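Local coordinates for protein putative fumarylpyruvate hydrolase (Burkholderia cenocepacia, PDB 4MAQ) that is a putative hydrolase of the fumarylacetoacetate hydrolase (FAH) family, with a largely beta fold, seen here as an assembly of two chains, at residues Ser21-Asp25 / Val148-Arg152; Phe31-Phe37 / Lys200-Phe206. All blocks are in the same frame, centred on the assembly; numbering follows the deposited sequence.

Contact 1 (Ser21-Asp25 / Val148-Arg152)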
loop_
_atom_site.group_PDB
_atom_site.type_symbol
_atom_site.label_atom_id
_atom_site.label_comp_id
_atom_site.label_asym_id
_atom_site.label_seq_id
_atom_site.Cartn_x
_atom_site.Cartn_y
_atom_site.Cartn_z
ATOM N N SER B 21 0.813 13.870 4.140
ATOM C CA SER B 21 1.576 14.257 5.327
ATOM C C SER B 21 0.639 14.436 6.508
ATOM O O SER B 21 -0.592 14.504 6.338
ATOM C CB SER B 21 2.382 15.532 5.080
ATOM O OG SER B 21 1.505 16.618 4.839
ATOM N N VAL B 22 1.214 14.476 7.698
ATOM C CA VAL B 22 0.459 14.580 8.968
ATOM C C VAL B 22 0.879 15.856 9.653
ATOM O O VAL B 22 2.051 16.226 9.608
ATOM C CB VAL B 22 0.752 13.372 9.908
ATOM C CG1 VAL B 22 -0.138 13.385 11.166
ATOM C CG2 VAL B 22 0.566 12.073 9.170
ATOM N N GLU B 23 -0.090 16.538 10.251
ATOM C CA GLU B 23 0.161 17.706 11.079
ATOM C C GLU B 23 1.114 17.333 12.206
ATOM O O GLU B 23 1.084 16.209 12.723
ATOM C CB GLU B 23 -1.162 18.193 11.693
ATOM C CG GLU B 23 -1.041 19.492 12.490
ATOM C CD GLU B 23 -2.308 19.878 13.245
ATOM O OE1 GLU B 23 -3.342 19.186 13.130
ATOM O OE2 GLU B 23 -2.279 20.900 13.957
ATOM N N VAL B 24 1.945 18.286 12.596
ATOM C CA VAL B 24 2.809 18.139 13.752
ATOM C C VAL B 24 2.360 19.163 14.792
ATOM O O VAL B 24 2.151 20.344 14.472
ATOM C CB VAL B 24 4.284 18.334 13.357
ATOM C CG1 VAL B 24 5.185 18.396 14.579
ATOM C CG2 VAL B 24 4.702 17.208 12.411
ATOM N N ASP B 25 2.174 18.697 16.023
ATOM C CA ASP B 25 1.805 19.565 17.136
ATOM C C ASP B 25 2.841 20.682 17.353
ATOM O O ASP B 25 4.045 20.419 17.350
ATOM C CB ASP B 25 1.688 18.697 18.394
ATOM C CG ASP B 25 1.220 19.475 19.614
ATOM O OD1 ASP B 25 0.178 20.156 19.539
ATOM O OD2 ASP B 25 1.892 19.372 20.655
ATOM N N VAL B 148 -5.455 9.855 11.821
ATOM C CA VAL B 148 -4.366 10.004 12.796
ATOM C C VAL B 148 -4.397 11.443 13.332
ATOM O O VAL B 148 -4.665 12.392 12.573
ATOM C CB VAL B 148 -2.973 9.671 12.163
ATOM C CG1 VAL B 148 -1.827 9.823 13.165
ATOM C CG2 VAL B 148 -2.937 8.260 11.574
ATOM N N THR B 149 -4.065 11.608 14.613
ATOM C CA THR B 149 -3.911 12.934 15.201
ATOM C C THR B 149 -2.662 13.628 14.693
ATOM O O THR B 149 -1.763 13.000 14.109
ATOM C CB THR B 149 -3.816 12.860 16.728
ATOM O OG1 THR B 149 -2.640 12.122 17.110
ATOM C CG2 THR B 149 -5.085 12.231 17.319
ATOM N N ALA B 150 -2.551 14.923 14.982
ATOM C CA ALA B 150 -1.263 15.557 14.884
ATOM C C ALA B 150 -0.218 14.749 15.682
ATOM O O ALA B 150 -0.523 14.144 16.744
ATOM C CB ALA B 150 -1.369 16.995 15.387
ATOM N N LEU B 151 0.990 14.706 15.138
ATOM C CA LEU B 151 2.090 14.005 15.777
ATOM C C LEU B 151 2.857 14.899 16.732
ATOM O O LEU B 151 2.978 16.112 16.512
ATOM C CB LEU B 151 3.057 13.475 14.720
ATOM C CG LEU B 151 2.445 12.623 13.600
ATOM C CD1 LEU B 151 3.565 12.161 12.686
ATOM C CD2 LEU B 151 1.640 11.422 14.090
ATOM N N ARG B 152 3.398 14.274 17.778
ATOM C CA ARG B 152 4.343 14.942 18.678
ATOM C C ARG B 152 5.718 14.309 18.561
ATOM O O ARG B 152 5.844 13.080 18.491
ATOM C CB ARG B 152 3.863 14.874 20.120
ATOM C CG ARG B 152 2.551 15.603 20.361
ATOM C CD ARG B 152 2.201 15.559 21.829
ATOM N NE ARG B 152 2.993 16.559 22.501
ATOM C CZ ARG B 152 3.152 16.641 23.814
ATOM N NH1 ARG B 152 3.906 17.622 24.331
ATOM N NH2 ARG B 152 2.558 15.749 24.608
HETATM O O HOH W 1 4.422 18.634 21.195
#

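Contact 2 (Phe31-Phe37 / Lys200-Phe206)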
loop_
_atom_site.group_PDB
_atom_site.type_symbol
_atom_site.label_atom_id
_atom_site.label_comp_id
_atom_site.label_asym_id
_atom_site.label_seq_id
_atom_site.Cartn_x
_atom_site.Cartn_y
_atom_site.Cartn_z
ATOM N N PHE B 31 4.741 16.033 8.723
ATOM C CA PHE B 31 5.449 14.770 8.652
ATOM C C PHE B 31 5.028 14.043 7.363
ATOM O O PHE B 31 3.881 13.638 7.237
ATOM C CB PHE B 31 5.117 13.916 9.886
ATOM C CG PHE B 31 5.867 12.612 9.930
ATOM C CD1 PHE B 31 5.353 11.463 9.316
ATOM C CD2 PHE B 31 7.103 12.541 10.585
ATOM C CE1 PHE B 31 6.056 10.265 9.342
ATOM C CE2 PHE B 31 7.813 11.347 10.613
ATOM C CZ PHE B 31 7.286 10.211 10.003
ATOM N N PRO B 32 5.958 13.893 6.399
ATOM C CA PRO B 32 5.630 13.264 5.117
ATOM C C PRO B 32 5.553 11.741 5.279
ATOM O O PRO B 32 6.479 11.138 5.819
ATOM C CB PRO B 32 6.813 13.690 4.218
ATOM C CG PRO B 32 7.970 13.758 5.162
ATOM C CD PRO B 32 7.399 14.221 6.498
ATOM N N VAL B 33 4.459 11.144 4.830
ATOM C CA VAL B 33 4.223 9.716 5.025
ATOM C C VAL B 33 4.796 8.922 3.860
ATOM O O VAL B 33 4.531 9.252 2.689
ATOM C CB VAL B 33 2.714 9.411 5.196
ATOM C CG1 VAL B 33 2.490 7.909 5.420
ATOM C CG2 VAL B 33 2.128 10.190 6.364
ATOM N N ARG B 34 5.522 7.857 4.209
ATOM C CA ARG B 34 6.181 6.986 3.242
ATOM C C ARG B 34 5.299 5.727 3.072
ATOM O O ARG B 34 4.471 5.672 2.154
ATOM C CB ARG B 34 7.644 6.732 3.678
ATOM C CG ARG B 34 8.585 6.287 2.571
ATOM C CD ARG B 34 8.356 4.876 2.035
ATOM N NE ARG B 34 8.655 3.859 3.054
ATOM C CZ ARG B 34 9.299 2.716 2.837
ATOM N NH1 ARG B 34 9.529 1.880 3.857
ATOM N NH2 ARG B 34 9.760 2.412 1.608
ATOM N N ARG B 35 5.429 4.755 3.979
ATOM C CA ARG B 35 4.503 3.614 4.030
ATOM C C ARG B 35 3.828 3.539 5.397
ATOM O O ARG B 35 4.275 4.202 6.340
ATOM C CB ARG B 35 5.227 2.295 3.728
ATOM C CG ARG B 35 5.647 2.121 2.280
ATOM C CD ARG B 35 6.299 0.759 2.070
ATOM N NE ARG B 35 7.048 0.723 0.813
ATOM C CZ ARG B 35 7.943 -0.204 0.500
ATOM N NH1 ARG B 35 8.115 -1.284 1.283
ATOM N NH2 ARG B 35 8.684 -0.025 -0.599
ATOM N N VAL B 36 2.755 2.746 5.479
ATOM C CA VAL B 36 2.008 2.580 6.723
ATOM C C VAL B 36 1.899 1.087 7.032
ATOM O O VAL B 36 1.302 0.351 6.243
ATOM C CB VAL B 36 0.601 3.202 6.625
ATOM C CG1 VAL B 36 -0.160 3.024 7.954
ATOM C CG2 VAL B 36 0.689 4.671 6.252
ATOM N N PHE B 37 2.468 0.656 8.163
ATOM C CA PHE B 37 2.436 -0.747 8.564
ATOM C C PHE B 37 1.537 -0.889 9.781
ATOM O O PHE B 37 1.584 -0.043 10.695
ATOM C CB PHE B 37 3.844 -1.215 8.933
ATOM C CG PHE B 37 4.859 -0.971 7.850
ATOM C CD1 PHE B 37 4.965 -1.859 6.792
ATOM C CD2 PHE B 37 5.703 0.141 7.874
ATOM C CE1 PHE B 37 5.892 -1.666 5.779
ATOM C CE2 PHE B 37 6.633 0.329 6.862
ATOM C CZ PHE B 37 6.726 -0.573 5.825
ATOM N N LYS B 200 11.896 3.188 6.512
ATOM C CA LYS B 200 12.338 4.501 6.029
ATOM C C LYS B 200 11.798 5.621 6.890
ATOM O O LYS B 200 10.702 5.511 7.434
ATOM C CB LYS B 200 11.868 4.735 4.584
ATOM C CG LYS B 200 12.445 3.772 3.555
ATOM C CD LYS B 200 13.911 4.021 3.286
ATOM C CE LYS B 200 14.231 3.662 1.842
ATOM N NZ LYS B 200 15.648 3.985 1.528
ATOM N N ALA B 201 12.568 6.708 6.980
ATOM C CA ALA B 201 12.047 7.954 7.522
ATOM C C ALA B 201 10.747 8.270 6.780
ATOM O O ALA B 201 10.690 8.207 5.558
ATOM C CB ALA B 201 13.055 9.073 7.312
ATOM N N GLY B 202 9.703 8.568 7.534
ATOM C CA GLY B 202 8.398 8.801 6.955
ATOM C C GLY B 202 7.417 7.660 7.179
ATOM O O GLY B 202 6.222 7.851 7.000
ATOM N N ASP B 203 7.906 6.494 7.596
ATOM C CA ASP B 203 6.997 5.378 7.885
ATOM C C ASP B 203 6.172 5.599 9.142
ATOM O O ASP B 203 6.628 6.217 10.114
ATOM C CB ASP B 203 7.754 4.048 7.974
ATOM C CG ASP B 203 8.247 3.577 6.623
ATOM O OD1 ASP B 203 7.699 4.068 5.598
ATOM O OD2 ASP B 203 9.135 2.707 6.573
ATOM N N LEU B 204 4.927 5.112 9.087
ATOM C CA LEU B 204 4.063 5.075 10.263
ATOM C C LEU B 204 3.793 3.616 10.597
ATOM O O LEU B 204 3.587 2.803 9.702
ATOM C CB LEU B 204 2.716 5.791 10.019
ATOM C CG LEU B 204 2.789 7.287 9.708
ATOM C CD1 LEU B 204 1.366 7.800 9.455
ATOM C CD2 LEU B 204 3.460 8.068 10.824
ATOM N N ILE B 205 3.760 3.299 11.901
ATOM C CA ILE B 205 3.406 1.966 12.350
ATOM C C ILE B 205 2.262 2.054 13.344
ATOM O O ILE B 205 2.358 2.737 14.383
ATOM C CB ILE B 205 4.597 1.244 13.007
ATOM C CG1 ILE B 205 5.829 1.214 12.074
ATOM C CG2 ILE B 205 4.182 -0.165 13.426
ATOM C CD1 ILE B 205 7.090 0.689 12.777
ATOM N N PHE B 206 1.157 1.393 13.002
ATOM C CA PHE B 206 0.019 1.249 13.906
ATOM C C PHE B 206 0.307 -0.013 14.724
ATOM O O PHE B 206 0.504 -1.089 14.165
ATOM C CB PHE B 206 -1.256 1.029 13.101
ATOM C CG PHE B 206 -1.884 2.272 12.540
ATOM C CD1 PHE B 206 -1.214 3.061 11.610
ATOM C CD2 PHE B 206 -3.175 2.607 12.896
ATOM C CE1 PHE B 206 -1.822 4.183 11.056
ATOM C CE2 PHE B 206 -3.790 3.738 12.352
ATOM C CZ PHE B 206 -3.111 4.519 11.419
#

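Contact 1 (Ser21-Asp25 / Val148-Arg152)
A single beta bridge, Val24 with Leu151, joins the chain around strand 21-23 of the N-terminal hairpin to the irregular middle of strand 146-153, a strand of the mixed sheet in this FAH-family fold. The two backbones exchange two bonds across Leu151: Leu151 N donates to Glu23 O at 2.8 Å and nearly straight (167°), and Asp25 N donates to Leu151 O, also at 2.8 Å. Each acceptor takes a weaker second contact, a CA-H from Ala150 on Glu23 O and one from Val24 on Leu151 O.

Beside the bridge, the apolar part is carried by Val22 and Leu151. Val22 turns CG1 anti to its backbone N (chi1 -174°), and that methyl reaches Leu151 CG at 3.6 Å, the two side chains crossing at about a right angle; it also touches Thr149 O at 3.4 Å. Branched and compact, Val22 packs this methyl against both the carbonyl and the leucine, while Leu151 is long enough to touch Phe31 and Trp112 as well. Ala150 CB, small enough for the backbones to come close, lies against the aliphatic stem and CD of Glu23.

At the far end Asp25 and Arg152 run side by side, their flat groups perpendicular. Asp25 OD2 meets Arg152 NE in a salt bridge at 3.5 Å, and a water fills in, donating to OD2 at 2.7 Å and accepting from NE at 2.8 Å. The direct ion pair is thus long and leans on its water, so its charge is probably partly screened, whereas the short backbone bonds and buried Val22-Leu151 contact probably do more to fix the register.

Contact 2 (Phe31-Phe37 / Lys200-Phe206)
Leu204 forms the apolar centre of this contact, where strands 36-39 and 204-206 pair in parallel within the mixed sheet of the FAH-family fold. Its forked end divides its contacts: CD2 reaches Phe31 CE1 at 3.7 Å, while CD1 meets Val33 CG2 at 4.0 Å. Val36, on the same face as Leu204, touches Phe206 CE1 with its CG1 at 3.7 Å, beta-branched valine suiting the extended strand; Ile69 covers Val36, Leu204 and Phe206. Phe37 and Ile205 turn to the other face, toward helix 186-196.

The parallel pairing runs through Leu204 N to Arg35 O, Phe37 N to Leu204 O and Phe206 N to Phe37 O. Ahead of it, the type II turn Lys200-Asp203 brings Gly202 CA against Pro32 O at 3.2 Å; Gly202 stands at the third position of the turn, where its positive phi (106°) suits glycine.

Asp203 makes the polar edge, its carboxylate buried but amply bonded. Arg34 bends at chi2 and chi3 to grip it side-on in a nearly coplanar pair: NE donates to OD1 at 2.7 Å and NH1 to OD2 at 2.9 Å, each on the syn lone pair. Arg35 N adds a second bond to OD1, and Lys200 N reaches OD2 from above the carboxylate plane. Four donors should favour the ionised acid. Arg34 NH2 and Arg35 NE each form a salt bridge with Asp67 of the second subunit. Lys200, whose amine pairs with Glu198, lays its CG over the centre of the Arg34 guanidinium, 3.3 Å above the plane, with Arg35 NE over the opposite face.

Contacts 1 and 2 have centres about 12 Å apart and are joined by the hairpin of strands 21-23 and 30-32, one strand entering each. Val22 N lies 2.8 Å from Phe31 O in a probable hydrogen bond of that hairpin. Apolar side chains continue the connection: Leu151 CD1 rests on Phe31 CG at 3.6 Å, and Val22 CG2 on Val33 CG2 at 3.7 Å, so the Phe31 ring is touched by Leu151 of one contact and Leu204 of the other, both from the same side. Along the chain the segments alternate. Contact 1 packs on Tyr12 and Val13 of the second subunit, contact 2 on Ile14 of that subunit, with salt bridges to its Asp67 and Asp143.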